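Long-range contacts in N-terminal acetyltransferase-like protein (Chaetomium thermophilum, PDB 5NNP), which probably serves as the helical-repeat auxiliary subunit of a NatA-type N-terminal acetyltransferase complex: residues Glu62-Ala67 against Ile86-Asn91; Ile79-Tyr84 against Ile98-Phe103; Lys671-Gln676 against Ser700-Asn705; Ala678-Tyr683 against Leu690-Cys695. All blocks are in the same frame, centred on the assembly; numbering follows the deposited sequence.

Overall arrangement
From the N terminus, the first loop opens in helix 60-73 and is closed by contact 1, where Glu62-Ala67 meets the end of helix 78-90. Before it closes, contact 2 opens at Ile79-Tyr84; it closes at Ile98-Phe103, after contact 1, so the two cross, and helix 78-90 is bound to both helix 60-73 and helix 94-107. Their centres lie about 11 Å apart. Far along the chain, contact 3 closes the loop from Lys671 to Asn705, and contact 4 is nested inside it; both join helix 673-685 to helix 689-702, with centres about 12 Å apart. This C-terminal pair does not touch the TPR pair: the centres of contacts 1 and 4 are about 37 Å apart.

Contact 1: residues Glu62-Ala67 against Ile86-Asn91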
loop_
_atom_site.group_PDB
_atom_site.type_symbol
_atom_site.label_atom_id
_atom_site.label_comp_id
_atom_site.label_asym_id
_atom_site.label_seq_id
_atom_site.Cartn_x
_atom_site.Cartn_y
_atom_site.Cartn_z
ATOM N N GLU A 62 6.129 5.910 36.198
ATOM C CA GLU A 62 5.566 5.960 37.547
ATOM C C GLU A 62 4.189 5.309 37.599
ATOM O O GLU A 62 3.869 4.600 38.553
ATOM C CB GLU A 62 5.475 7.410 38.048
ATOM C CG GLU A 62 4.933 7.536 39.466
ATOM C CD GLU A 62 4.781 8.976 39.929
ATOM O OE1 GLU A 62 4.448 9.187 41.114
ATOM O OE2 GLU A 62 4.991 9.902 39.117
ATOM N N ALA A 63 3.384 5.557 36.570
ATOM C CA ALA A 63 2.064 4.955 36.462
ATOM C C ALA A 63 2.162 3.431 36.415
ATOM O O ALA A 63 1.380 2.734 37.069
ATOM C CB ALA A 63 1.336 5.483 35.236
ATOM N N PHE A 64 3.134 2.920 35.663
ATOM C CA PHE A 64 3.321 1.476 35.527
ATOM C C PHE A 64 3.774 0.832 36.821
ATOM O O PHE A 64 3.320 -0.255 37.175
ATOM C CB PHE A 64 4.328 1.153 34.418
ATOM C CG PHE A 64 3.685 0.730 33.141
ATOM C CD1 PHE A 64 3.149 -0.538 33.016
ATOM C CD2 PHE A 64 3.587 1.610 32.071
ATOM C CE1 PHE A 64 2.537 -0.928 31.838
ATOM C CE2 PHE A 64 2.979 1.230 30.886
ATOM C CZ PHE A 64 2.451 -0.038 30.767
ATOM N N ALA A 65 4.687 1.492 37.521
ATOM C CA ALA A 65 5.139 0.997 38.814
ATOM C C ALA A 65 3.956 0.917 39.773
ATOM O O ALA A 65 3.803 -0.064 40.504
ATOM C CB ALA A 65 6.226 1.887 39.377
ATOM N N LEU A 66 3.111 1.949 39.739
ATOM C CA LEU A 66 1.960 2.047 40.633
ATOM C C LEU A 66 0.861 1.048 40.285
ATOM O O LEU A 66 0.372 0.339 41.159
ATOM C CB LEU A 66 1.385 3.466 40.623
ATOM C CG LEU A 66 0.168 3.688 41.526
ATOM C CD1 LEU A 66 0.496 3.381 42.971
ATOM C CD2 LEU A 66 -0.359 5.090 41.388
ATOM N N ALA A 67 0.468 1.005 39.016
ATOM C CA ALA A 67 -0.533 0.047 38.562
ATOM C C ALA A 67 -0.110 -1.369 38.934
ATOM O O ALA A 67 -0.904 -2.155 39.449
ATOM C CB ALA A 67 -0.741 0.167 37.081
ATOM N N ILE A 86 -4.962 -1.002 29.882
ATOM C CA ILE A 86 -5.108 0.323 29.297
ATOM C C ILE A 86 -3.764 1.038 29.148
ATOM O O ILE A 86 -3.473 1.599 28.098
ATOM C CB ILE A 86 -6.070 1.182 30.138
ATOM C CG1 ILE A 86 -7.482 0.596 30.067
ATOM C CG2 ILE A 86 -6.080 2.629 29.655
ATOM C CD1 ILE A 86 -8.457 1.254 31.015
ATOM N N LEU A 87 -2.943 0.999 30.192
ATOM C CA LEU A 87 -1.599 1.557 30.125
ATOM C C LEU A 87 -0.797 0.928 28.982
ATOM O O LEU A 87 -0.290 1.630 28.102
ATOM C CB LEU A 87 -0.878 1.362 31.459
ATOM C CG LEU A 87 -1.580 1.978 32.675
ATOM C CD1 LEU A 87 -0.789 1.764 33.960
ATOM C CD2 LEU A 87 -1.826 3.450 32.441
ATOM N N TYR A 88 -0.706 -0.398 28.999
ATOM C CA TYR A 88 -0.033 -1.163 27.952
ATOM C C TYR A 88 -0.533 -0.831 26.562
ATOM O O TYR A 88 0.255 -0.586 25.658
ATOM C CB TYR A 88 -0.211 -2.655 28.185
ATOM C CG TYR A 88 0.825 -3.268 29.083
ATOM C CD1 TYR A 88 2.168 -2.984 28.909
ATOM C CD2 TYR A 88 0.463 -4.123 30.111
ATOM C CE1 TYR A 88 3.129 -3.542 29.728
ATOM C CE2 TYR A 88 1.406 -4.678 30.931
ATOM C CZ TYR A 88 2.742 -4.391 30.738
ATOM O OH TYR A 88 3.702 -4.950 31.563
ATOM N N ARG A 89 -1.846 -0.841 26.385
ATOM C CA ARG A 89 -2.417 -0.513 25.089
ATOM C C ARG A 89 -2.036 0.899 24.676
ATOM O O ARG A 89 -1.814 1.166 23.502
ATOM C CB ARG A 89 -3.931 -0.662 25.108
ATOM C CG ARG A 89 -4.545 -0.376 23.780
ATOM C CD ARG A 89 -6.028 -0.541 23.829
ATOM N NE ARG A 89 -6.670 0.531 24.568
ATOM C CZ ARG A 89 -7.985 0.657 24.688
ATOM N NH1 ARG A 89 -8.781 -0.234 24.117
ATOM N NH2 ARG A 89 -8.506 1.667 25.375
ATOM N N THR A 90 -1.951 1.804 25.645
ATOM C CA THR A 90 -1.548 3.175 25.368
ATOM C C THR A 90 -0.109 3.245 24.891
ATOM O O THR A 90 0.200 3.984 23.958
ATOM C CB THR A 90 -1.685 4.081 26.596
ATOM O OG1 THR A 90 -3.037 4.078 27.049
ATOM C CG2 THR A 90 -1.309 5.495 26.233
ATOM N N ASN A 91 0.765 2.489 25.555
ATOM C CA ASN A 91 2.184 2.429 25.201
ATOM C C ASN A 91 2.458 1.460 24.054
ATOM O O ASN A 91 3.592 1.048 23.829
ATOM C CB ASN A 91 3.025 2.048 26.422
ATOM C CG ASN A 91 3.174 3.205 27.412
ATOM O OD1 ASN A 91 4.065 4.045 27.270
ATOM N ND2 ASN A 91 2.300 3.249 28.419
#
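Phe64 extends its ring across to helix 78-90 and overlaps the face of the Tyr88 ring, with Phe64 CE1 3.4 Å from Tyr88 CE1 and nearer the rim than the centre. The two rings meet obliquely, their planes 57° apart. One face of the Phe64 ring receives Leu87 CB in a CH-pi contact, 4.1 Å from CB to the ring centroid. At the edge of the same ring lies the amide of Asn91, whose ND2 comes 3.3 Å from Phe64 CE2. That amide is anchored within its own segment: Asn91 ND2 donates to Leu87 O over 3.1 Å, from above the carbonyl plane, and Asn91 N reaches the same oxygen, so two donors grip one acceptor where the helix ends. Leu87 CG stands beside the backbone N (chi1 -58°), and CD1 beyond it fits against Ala67 CB at 3.5 Å, near Ala63. An alanine in place of Tyr88 would probably leave CE1 and CZ of Phe64 without the aromatic ring they pack on. The contact is mainly apolar and aromatic packing between successive antiparallel helices, in keeping with the TPR family: the second segment belongs to a predicted TPR, and the first lies on the helix just before it. Tyr88 also packs edge-to-face with Tyr84 and touches Ala97 of helix 94-107, while Ala63 and Leu87 both rest on Asn55 of helix 44-55, so the interface is bordered by the preceding and the following helix.

Contact 2: residues Ile79-Tyr84 against Ile98-Phe103; sequences ICWHVY and IKAYKF
Segments 79-84 and 98-103, parts of helices 78-90 and 94-107, run antiparallel at 156° with axes 7.8 Å apart, and the backbones come nearest where Trp81 CA and Ala100 CA are 5.5 Å apart. The methyl of Ala100 sits in this narrow place, its CB 3.7 Å from Trp81 O, at the edge of the indole near its plane and beside the ring of Tyr84. Toward the end of the second segment, Phe103 turns a ring edge onto one face of Trp81 in a T-shaped pair: the planes stand 75° apart and the Phe103 centroid is 4.8 Å from that of the five-membered ring of Trp81. Phe103 CD2 does the touching, over the NE1 and CE2 side of the indole. The pyrrole N-H is engaged by the carbonyl of Met75, which would limit rotation of the indole. These two helices form the antiparallel pair of a predicted TPR, the helix-turn-helix unit from which such superhelices are built. Next to Trp81 and Ala100 in sequence, His82 and Tyr101 both start away from the partner helix but bring their rings together. His82 CG is anti to the backbone N (chi1 -166°), and the imidazole points an edge at the Tyr101 face in an offset edge-to-face pair, with His82 CD2 3.8 Å from Tyr101 CE2. One water, near the planes of both rings, joins their polar ends, 3.0 Å from His82 NE2 and 2.7 Å from Tyr101 OH. Helix 112-124 adjoins the His82-Tyr101 pair through Ile114 and Asp117; Trp81 and Tyr84 pack on Leu71 of helix 60-73.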
loop_
_atom_site.group_PDB
_atom_site.type_symbol
_atom_site.label_atom_id
_atom_site.label_comp_id
_atom_site.label_asym_id
_atom_site.label_seq_id
_atom_site.Cartn_x
_atom_site.Cartn_y
_atom_site.Cartn_z
ATOM N N ILE A 79 -10.656 -4.178 37.975
ATOM C CA ILE A 79 -10.243 -2.808 37.716
ATOM C C ILE A 79 -8.724 -2.694 37.618
ATOM O O ILE A 79 -8.207 -2.109 36.662
ATOM C CB ILE A 79 -10.766 -1.859 38.798
ATOM C CG1 ILE A 79 -12.287 -1.736 38.674
ATOM C CG2 ILE A 79 -10.104 -0.498 38.691
ATOM C CD1 ILE A 79 -12.969 -1.154 39.926
ATOM N N CYS A 80 -8.011 -3.267 38.585
ATOM C CA CYS A 80 -6.554 -3.215 38.552
ATOM C C CYS A 80 -5.992 -3.824 37.248
ATOM O O CYS A 80 -5.092 -3.259 36.620
ATOM C CB CYS A 80 -5.967 -3.915 39.773
ATOM S SG CYS A 80 -6.512 -3.220 41.370
ATOM N N TRP A 81 -6.545 -4.957 36.826
ATOM C CA TRP A 81 -6.067 -5.600 35.612
ATOM C C TRP A 81 -6.462 -4.806 34.357
ATOM O O TRP A 81 -5.655 -4.636 33.443
ATOM C CB TRP A 81 -6.572 -7.044 35.547
ATOM C CG TRP A 81 -5.843 -7.924 36.538
ATOM C CD1 TRP A 81 -6.311 -8.372 37.745
ATOM C CD2 TRP A 81 -4.502 -8.417 36.423
ATOM N NE1 TRP A 81 -5.351 -9.123 38.380
ATOM C CE2 TRP A 81 -4.230 -9.168 37.593
ATOM C CE3 TRP A 81 -3.503 -8.298 35.448
ATOM C CZ2 TRP A 81 -3.002 -9.801 37.817
ATOM C CZ3 TRP A 81 -2.267 -8.939 35.673
ATOM C CH2 TRP A 81 -2.036 -9.676 36.854
ATOM N N HIS A 82 -7.693 -4.301 34.338
ATOM C CA HIS A 82 -8.167 -3.438 33.257
ATOM C C HIS A 82 -7.246 -2.221 33.060
ATOM O O HIS A 82 -6.825 -1.938 31.941
ATOM C CB HIS A 82 -9.601 -2.994 33.543
ATOM C CG HIS A 82 -10.301 -2.380 32.374
ATOM N ND1 HIS A 82 -11.519 -1.737 32.491
ATOM C CD2 HIS A 82 -9.966 -2.304 31.065
ATOM C CE1 HIS A 82 -11.902 -1.298 31.306
ATOM N NE2 HIS A 82 -10.979 -1.629 30.421
ATOM N N VAL A 83 -6.927 -1.526 34.149
ATOM C CA VAL A 83 -6.017 -0.382 34.125
ATOM C C VAL A 83 -4.654 -0.752 33.532
ATOM O O VAL A 83 -4.138 -0.080 32.628
ATOM C CB VAL A 83 -5.800 0.198 35.551
ATOM C CG1 VAL A 83 -4.654 1.178 35.563
ATOM C CG2 VAL A 83 -7.061 0.865 36.053
ATOM N N TYR A 84 -4.081 -1.825 34.065
ATOM C CA TYR A 84 -2.804 -2.349 33.603
ATOM C C TYR A 84 -2.813 -2.518 32.073
ATOM O O TYR A 84 -1.863 -2.150 31.386
ATOM C CB TYR A 84 -2.521 -3.676 34.315
ATOM C CG TYR A 84 -1.064 -4.102 34.398
ATOM C CD1 TYR A 84 -0.077 -3.216 34.817
ATOM C CD2 TYR A 84 -0.686 -5.418 34.110
ATOM C CE1 TYR A 84 1.259 -3.616 34.912
ATOM C CE2 TYR A 84 0.644 -5.822 34.193
ATOM C CZ TYR A 84 1.606 -4.920 34.593
ATOM O OH TYR A 84 2.914 -5.324 34.690
ATOM N N ILE A 98 -3.165 -7.640 25.922
ATOM C CA ILE A 98 -4.064 -8.778 25.756
ATOM C C ILE A 98 -4.093 -9.651 27.021
ATOM O O ILE A 98 -5.160 -10.017 27.496
ATOM C CB ILE A 98 -3.682 -9.629 24.529
ATOM C CG1 ILE A 98 -4.126 -8.929 23.242
ATOM C CG2 ILE A 98 -4.352 -10.990 24.589
ATOM C CD1 ILE A 98 -3.597 -9.551 21.951
ATOM N N LYS A 99 -2.923 -9.945 27.579
ATOM C CA LYS A 99 -2.822 -10.782 28.767
ATOM C C LYS A 99 -3.636 -10.219 29.923
ATOM O O LYS A 99 -4.229 -10.969 30.686
ATOM C CB LYS A 99 -1.359 -10.924 29.202
ATOM C CG LYS A 99 -0.461 -11.572 28.184
ATOM C CD LYS A 99 0.987 -11.444 28.618
ATOM C CE LYS A 99 1.821 -12.634 28.218
ATOM N NZ LYS A 99 1.741 -12.875 26.780
ATOM N N ALA A 100 -3.639 -8.891 30.045
ATOM C CA ALA A 100 -4.259 -8.199 31.171
ATOM C C ALA A 100 -5.772 -8.012 30.967
ATOM O O ALA A 100 -6.563 -8.201 31.896
ATOM C CB ALA A 100 -3.569 -6.855 31.393
ATOM N N TYR A 101 -6.172 -7.642 29.756
ATOM C CA TYR A 101 -7.591 -7.603 29.413
ATOM C C TYR A 101 -8.250 -8.970 29.622
ATOM O O TYR A 101 -9.353 -9.069 30.171
ATOM C CB TYR A 101 -7.780 -7.158 27.967
ATOM C CG TYR A 101 -7.875 -5.667 27.785
ATOM C CD1 TYR A 101 -6.738 -4.879 27.660
ATOM C CD2 TYR A 101 -9.114 -5.040 27.729
ATOM C CE1 TYR A 101 -6.839 -3.506 27.484
ATOM C CE2 TYR A 101 -9.222 -3.674 27.559
ATOM C CZ TYR A 101 -8.092 -2.910 27.435
ATOM O OH TYR A 101 -8.234 -1.546 27.259
ATOM N N LYS A 102 -7.560 -10.021 29.182
ATOM C CA LYS A 102 -8.074 -11.390 29.259
ATOM C C LYS A 102 -8.400 -11.823 30.693
ATOM O O LYS A 102 -9.405 -12.497 30.947
ATOM C CB LYS A 102 -7.062 -12.352 28.646
ATOM C CG LYS A 102 -7.644 -13.645 28.174
ATOM C CD LYS A 102 -6.934 -14.135 26.918
ATOM C CE LYS A 102 -5.486 -14.447 27.199
ATOM N NZ LYS A 102 -4.904 -15.136 26.026
ATOM N N PHE A 103 -7.539 -11.434 31.628
ATOM C CA PHE A 103 -7.717 -11.806 33.024
ATOM C C PHE A 103 -8.804 -10.941 33.674
ATOM O O PHE A 103 -9.653 -11.439 34.440
ATOM C CB PHE A 103 -6.396 -11.687 33.782
ATOM C CG PHE A 103 -6.376 -12.439 35.083
ATOM C CD1 PHE A 103 -6.479 -13.826 35.100
ATOM C CD2 PHE A 103 -6.250 -11.764 36.284
ATOM C CE1 PHE A 103 -6.452 -14.544 36.297
ATOM C CE2 PHE A 103 -6.229 -12.458 37.485
ATOM C CZ PHE A 103 -6.330 -13.858 37.498
HETATM O O HOH W 1 -10.636 -0.493 27.716
#

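Contact 3: residues Lys671-Gln676 against Ser700-Asn705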
loop_
_atom_site.group_PDB
_atom_site.type_symbol
_atom_site.label_atom_id
_atom_site.label_comp_id
_atom_site.label_asym_id
_atom_site.label_seq_id
_atom_site.Cartn_x
_atom_site.Cartn_y
_atom_site.Cartn_z
ATOM N N LYS A 671 13.402 -13.347 -0.550
ATOM C CA LYS A 671 13.811 -13.630 -1.926
ATOM C C LYS A 671 14.725 -12.551 -2.496
ATOM O O LYS A 671 15.091 -12.581 -3.670
ATOM C CB LYS A 671 12.595 -13.785 -2.833
ATOM C CG LYS A 671 11.604 -14.832 -2.381
ATOM C CD LYS A 671 10.756 -15.302 -3.545
ATOM C CE LYS A 671 9.497 -15.984 -3.064
ATOM N NZ LYS A 671 8.544 -14.980 -2.520
ATOM N N ASN A 672 15.097 -11.603 -1.652
ATOM C CA ASN A 672 15.904 -10.482 -2.083
ATOM C C ASN A 672 17.364 -10.639 -1.635
ATOM O O ASN A 672 17.671 -10.498 -0.452
ATOM C CB ASN A 672 15.290 -9.203 -1.537
ATOM C CG ASN A 672 15.771 -7.983 -2.250
ATOM O OD1 ASN A 672 16.943 -7.884 -2.614
ATOM N ND2 ASN A 672 14.870 -7.034 -2.457
ATOM N N ILE A 673 18.258 -10.928 -2.582
ATOM C CA ILE A 673 19.652 -11.265 -2.270
ATOM C C ILE A 673 20.418 -10.179 -1.529
ATOM O O ILE A 673 21.252 -10.487 -0.683
ATOM C CB ILE A 673 20.462 -11.595 -3.529
ATOM C CG1 ILE A 673 19.785 -12.677 -4.351
ATOM C CG2 ILE A 673 21.851 -12.148 -3.154
ATOM C CD1 ILE A 673 20.811 -13.594 -5.044
ATOM N N ASP A 674 20.149 -8.916 -1.855
ATOM C CA ASP A 674 20.831 -7.799 -1.209
ATOM C C ASP A 674 20.657 -7.876 0.295
ATOM O O ASP A 674 21.609 -7.634 1.050
ATOM C CB ASP A 674 20.304 -6.457 -1.723
ATOM C CG ASP A 674 20.665 -6.196 -3.171
ATOM O OD1 ASP A 674 21.690 -6.723 -3.646
ATOM O OD2 ASP A 674 19.915 -5.452 -3.837
ATOM N N GLY A 675 19.433 -8.214 0.711
ATOM C CA GLY A 675 19.105 -8.428 2.108
ATOM C C GLY A 675 19.879 -9.582 2.722
ATOM O O GLY A 675 20.418 -9.447 3.815
ATOM N N GLN A 676 19.943 -10.709 2.013
ATOM C CA GLN A 676 20.692 -11.889 2.462
ATOM C C GLN A 676 22.199 -11.642 2.586
ATOM O O GLN A 676 22.856 -12.116 3.523
ATOM C CB GLN A 676 20.443 -13.056 1.508
ATOM C CG GLN A 676 18.983 -13.484 1.463
ATOM C CD GLN A 676 18.520 -14.015 2.798
ATOM O OE1 GLN A 676 19.321 -14.145 3.722
ATOM N NE2 GLN A 676 17.225 -14.333 2.910
ATOM N N SER A 700 22.570 -17.908 -1.870
ATOM C CA SER A 700 23.159 -18.803 -2.861
ATOM C C SER A 700 22.062 -19.523 -3.634
ATOM O O SER A 700 22.230 -19.868 -4.803
ATOM C CB SER A 700 24.101 -19.815 -2.206
ATOM O OG SER A 700 24.644 -20.690 -3.178
ATOM N N ALA A 701 20.930 -19.742 -2.979
ATOM C CA ALA A 701 19.817 -20.388 -3.648
ATOM C C ALA A 701 19.230 -19.446 -4.687
ATOM O O ALA A 701 18.636 -19.891 -5.659
ATOM C CB ALA A 701 18.770 -20.811 -2.651
ATOM N N ILE A 702 19.411 -18.144 -4.485
ATOM C CA ILE A 702 18.917 -17.148 -5.435
ATOM C C ILE A 702 19.881 -16.931 -6.614
ATOM O O ILE A 702 19.459 -16.879 -7.768
ATOM C CB ILE A 702 18.659 -15.803 -4.744
ATOM C CG1 ILE A 702 17.779 -16.010 -3.504
ATOM C CG2 ILE A 702 18.025 -14.817 -5.720
ATOM C CD1 ILE A 702 17.443 -14.724 -2.744
ATOM N N ASP A 703 21.172 -16.794 -6.322
ATOM C CA ASP A 703 22.183 -16.664 -7.367
ATOM C C ASP A 703 23.436 -17.413 -6.950
ATOM O O ASP A 703 24.296 -16.860 -6.263
ATOM C CB ASP A 703 22.506 -15.190 -7.642
ATOM C CG ASP A 703 23.261 -14.980 -8.956
ATOM O OD1 ASP A 703 23.830 -15.959 -9.492
ATOM O OD2 ASP A 703 23.289 -13.829 -9.448
ATOM N N LYS A 704 23.521 -18.674 -7.363
ATOM C CA LYS A 704 24.679 -19.520 -7.076
ATOM C C LYS A 704 26.010 -18.808 -7.318
ATOM O O LYS A 704 26.893 -18.849 -6.468
ATOM C CB LYS A 704 24.617 -20.802 -7.917
ATOM C CG LYS A 704 25.835 -21.705 -7.782
ATOM C CD LYS A 704 25.665 -23.007 -8.563
ATOM C CE LYS A 704 26.907 -23.905 -8.477
ATOM N NZ LYS A 704 28.018 -23.485 -9.390
ATOM N N ASN A 705 26.147 -18.136 -8.458
ATOM C CA ASN A 705 27.443 -17.568 -8.838
ATOM C C ASN A 705 27.575 -16.062 -8.632
ATOM O O ASN A 705 28.486 -15.439 -9.169
ATOM C CB ASN A 705 27.747 -17.900 -10.298
ATOM C CG ASN A 705 27.710 -19.384 -10.572
ATOM O OD1 ASN A 705 26.731 -19.900 -11.109
ATOM N ND2 ASN A 705 28.776 -20.088 -10.193
#
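Ile702, in the last turn of helix 689-702 and just after Ala701, which packs on Pro46 of the putative uncharacterized protein chain, meets Ile673 tip to tip, presenting CB and CG2 to CG1 and CD1 of Ile673. The modelled spacing is too short for carbons, so only the pairing, not its tightness, can be trusted. The other branch of Ile702 carries CD1 to the carbonyl of Lys671, just ahead of helix 673-685. Next comes Asp703, which leaves helical geometry; its CB lies 3.5 Å from Ile673 CD1, while its OD1 accepts a weak bond from Asn705 N at 3.3 Å. An alanine in place of Ile673 would probably leave Ile702 CG2 and Asp703 CB without their apolar partner and open a gap between the two helix ends. In the first segment, Asn672 is the N-cap of helix 673-685, its OD1 taking a weak bond from Asp674 N. Lys671 N is hydrogen-bonded to an aromatic side chain of another protein chain. The weak bonds of Asn672 OD1 and Asp703 OD1 thus stay local to their helix ends, and the contact itself is a small, aliphatic, partly solvent-exposed join of helix start to helix end, with neither charge pairing nor hydrogen bonding between the two segments.

Contact 4: residues Ala678-Tyr683 against Leu690-Cys695; sequences AGFEVY and LLALRC
Leu691 lies over the Tyr683 ring: its CB is above the ring centre, 3.5 Å from the centroid and 9° off the normal, a CH-pi contact. Farther out on the leucine, CD1 approaches Tyr683 CE1 at 3.5 Å. The ring is met at its edge by Cys695, whose SG lies close to the ring plane, 3.8 Å from Tyr683 CE2, in a sulfur-aromatic contact. Nearer the backbone, Tyr683 CB rests 3.8 Å from Ala692 CB. Phe680 meets the same alanine with its ring edge: CG is anti to the backbone N (chi1 -179°), and CD2 lies nearest Ala692 O. Phe680 CA and Ala692 CA are 4.7 Å apart, and Cys695 SG reaches the main chain of Gly679, 3.8 Å from its C. A side chain at Gly679 would run into Cys695 SG, consistent with the glycine and Ala692 allowing this close approach. The segments run antiparallel at 166°, their axes 8.1 Å apart, as an alpha-alpha hairpin of the TPR-like auxiliary-subunit family, and every residue that makes the contact is buried. Around it, Leu716 of helix 707-723 touches both Phe680 and Ala692, while Met659 and Leu666 of helix 654-668 adjoin Tyr683. Glu17 and Glu19 of the putative uncharacterized protein chain pack on Leu691 and Tyr683, so the hairpin lies among further helices of its own chain and the partner protein.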
loop_
_atom_site.group_PDB
_atom_site.type_symbol
_atom_site.label_atom_id
_atom_site.label_comp_id
_atom_site.label_asym_id
_atom_site.label_seq_id
_atom_site.Cartn_x
_atom_site.Cartn_y
_atom_site.Cartn_z
ATOM N N ALA A 678 23.531 -8.699 3.117
ATOM C CA ALA A 678 23.688 -7.770 4.234
ATOM C C ALA A 678 23.513 -8.481 5.569
ATOM O O ALA A 678 24.222 -8.182 6.534
ATOM C CB ALA A 678 22.705 -6.614 4.120
ATOM N N GLY A 679 22.566 -9.412 5.619
ATOM C CA GLY A 679 22.384 -10.238 6.794
ATOM C C GLY A 679 23.651 -11.016 7.132
ATOM O O GLY A 679 24.070 -11.087 8.295
ATOM N N PHE A 680 24.270 -11.603 6.113
ATOM C CA PHE A 680 25.483 -12.368 6.333
ATOM C C PHE A 680 26.562 -11.517 7.009
ATOM O O PHE A 680 27.149 -11.921 8.020
ATOM C CB PHE A 680 26.011 -12.927 5.019
ATOM C CG PHE A 680 27.253 -13.751 5.182
ATOM C CD1 PHE A 680 28.497 -13.146 5.221
ATOM C CD2 PHE A 680 27.177 -15.124 5.317
ATOM C CE1 PHE A 680 29.643 -13.892 5.385
ATOM C CE2 PHE A 680 28.319 -15.874 5.477
ATOM C CZ PHE A 680 29.555 -15.258 5.512
ATOM N N GLU A 681 26.801 -10.332 6.457
ATOM C CA GLU A 681 27.771 -9.397 7.023
ATOM C C GLU A 681 27.491 -9.052 8.493
ATOM O O GLU A 681 28.424 -8.956 9.295
ATOM C CB GLU A 681 27.809 -8.117 6.187
ATOM C CG GLU A 681 28.124 -8.356 4.730
ATOM C CD GLU A 681 29.483 -8.976 4.528
ATOM O OE1 GLU A 681 30.325 -8.877 5.443
ATOM O OE2 GLU A 681 29.707 -9.565 3.451
ATOM N N VAL A 682 26.214 -8.870 8.842
ATOM C CA VAL A 682 25.813 -8.578 10.224
ATOM C C VAL A 682 26.060 -9.739 11.186
ATOM O O VAL A 682 26.569 -9.528 12.290
ATOM C CB VAL A 682 24.324 -8.206 10.322
ATOM C CG1 VAL A 682 23.859 -8.209 11.781
ATOM C CG2 VAL A 682 24.060 -6.856 9.664
ATOM N N TYR A 683 25.719 -10.957 10.770
ATOM C CA TYR A 683 25.834 -12.123 11.653
ATOM C C TYR A 683 27.258 -12.648 11.887
ATOM O O TYR A 683 27.555 -13.128 12.985
ATOM C CB TYR A 683 24.967 -13.264 11.128
ATOM C CG TYR A 683 23.491 -13.016 11.316
ATOM C CD1 TYR A 683 22.994 -12.573 12.530
ATOM C CD2 TYR A 683 22.597 -13.213 10.276
ATOM C CE1 TYR A 683 21.646 -12.346 12.709
ATOM C CE2 TYR A 683 21.251 -12.988 10.445
ATOM C CZ TYR A 683 20.781 -12.553 11.664
ATOM O OH TYR A 683 19.438 -12.328 11.837
ATOM N N LEU A 690 25.631 -19.541 12.730
ATOM C CA LEU A 690 24.537 -20.362 12.222
ATOM C C LEU A 690 23.550 -19.523 11.392
ATOM O O LEU A 690 23.072 -19.960 10.343
ATOM C CB LEU A 690 23.809 -21.055 13.369
ATOM C CG LEU A 690 22.863 -22.162 12.907
ATOM C CD1 LEU A 690 23.595 -23.137 12.002
ATOM C CD2 LEU A 690 22.234 -22.892 14.084
ATOM N N LEU A 691 23.252 -18.317 11.864
ATOM C CA LEU A 691 22.386 -17.410 11.127
ATOM C C LEU A 691 23.093 -16.902 9.878
ATOM O O LEU A 691 22.483 -16.740 8.825
ATOM C CB LEU A 691 21.952 -16.238 12.012
ATOM C CG LEU A 691 21.140 -16.644 13.245
ATOM C CD1 LEU A 691 20.618 -15.423 13.990
ATOM C CD2 LEU A 691 20.003 -17.556 12.828
ATOM N N ALA A 692 24.390 -16.649 10.009
ATOM C CA ALA A 692 25.221 -16.285 8.869
ATOM C C ALA A 692 25.064 -17.298 7.736
ATOM O O ALA A 692 24.839 -16.922 6.587
ATOM C CB ALA A 692 26.691 -16.176 9.295
ATOM N N LEU A 693 25.173 -18.581 8.072
ATOM C CA LEU A 693 25.027 -19.648 7.093
ATOM C C LEU A 693 23.638 -19.644 6.469
ATOM O O LEU A 693 23.470 -19.924 5.279
ATOM C CB LEU A 693 25.296 -20.998 7.740
ATOM C CG LEU A 693 25.199 -22.195 6.804
ATOM C CD1 LEU A 693 26.132 -22.010 5.620
ATOM C CD2 LEU A 693 25.532 -23.467 7.559
ATOM N N ARG A 694 22.639 -19.325 7.279
ATOM C CA ARG A 694 21.266 -19.343 6.814
ATOM C C ARG A 694 21.064 -18.311 5.721
ATOM O O ARG A 694 20.476 -18.609 4.681
ATOM C CB ARG A 694 20.325 -19.091 7.971
ATOM C CG ARG A 694 18.864 -19.043 7.615
ATOM C CD ARG A 694 18.101 -18.914 8.908
ATOM N NE ARG A 694 16.661 -18.834 8.739
ATOM C CZ ARG A 694 15.948 -17.729 8.912
ATOM N NH1 ARG A 694 16.538 -16.587 9.244
ATOM N NH2 ARG A 694 14.637 -17.774 8.745
ATOM N N CYS A 695 21.559 -17.101 5.975
ATOM C CA CYS A 695 21.624 -16.044 4.974
ATOM C C CYS A 695 22.376 -16.479 3.728
ATOM O O CYS A 695 21.899 -16.289 2.611
ATOM C CB CYS A 695 22.298 -14.806 5.551
ATOM S SG CYS A 695 21.288 -13.917 6.718
#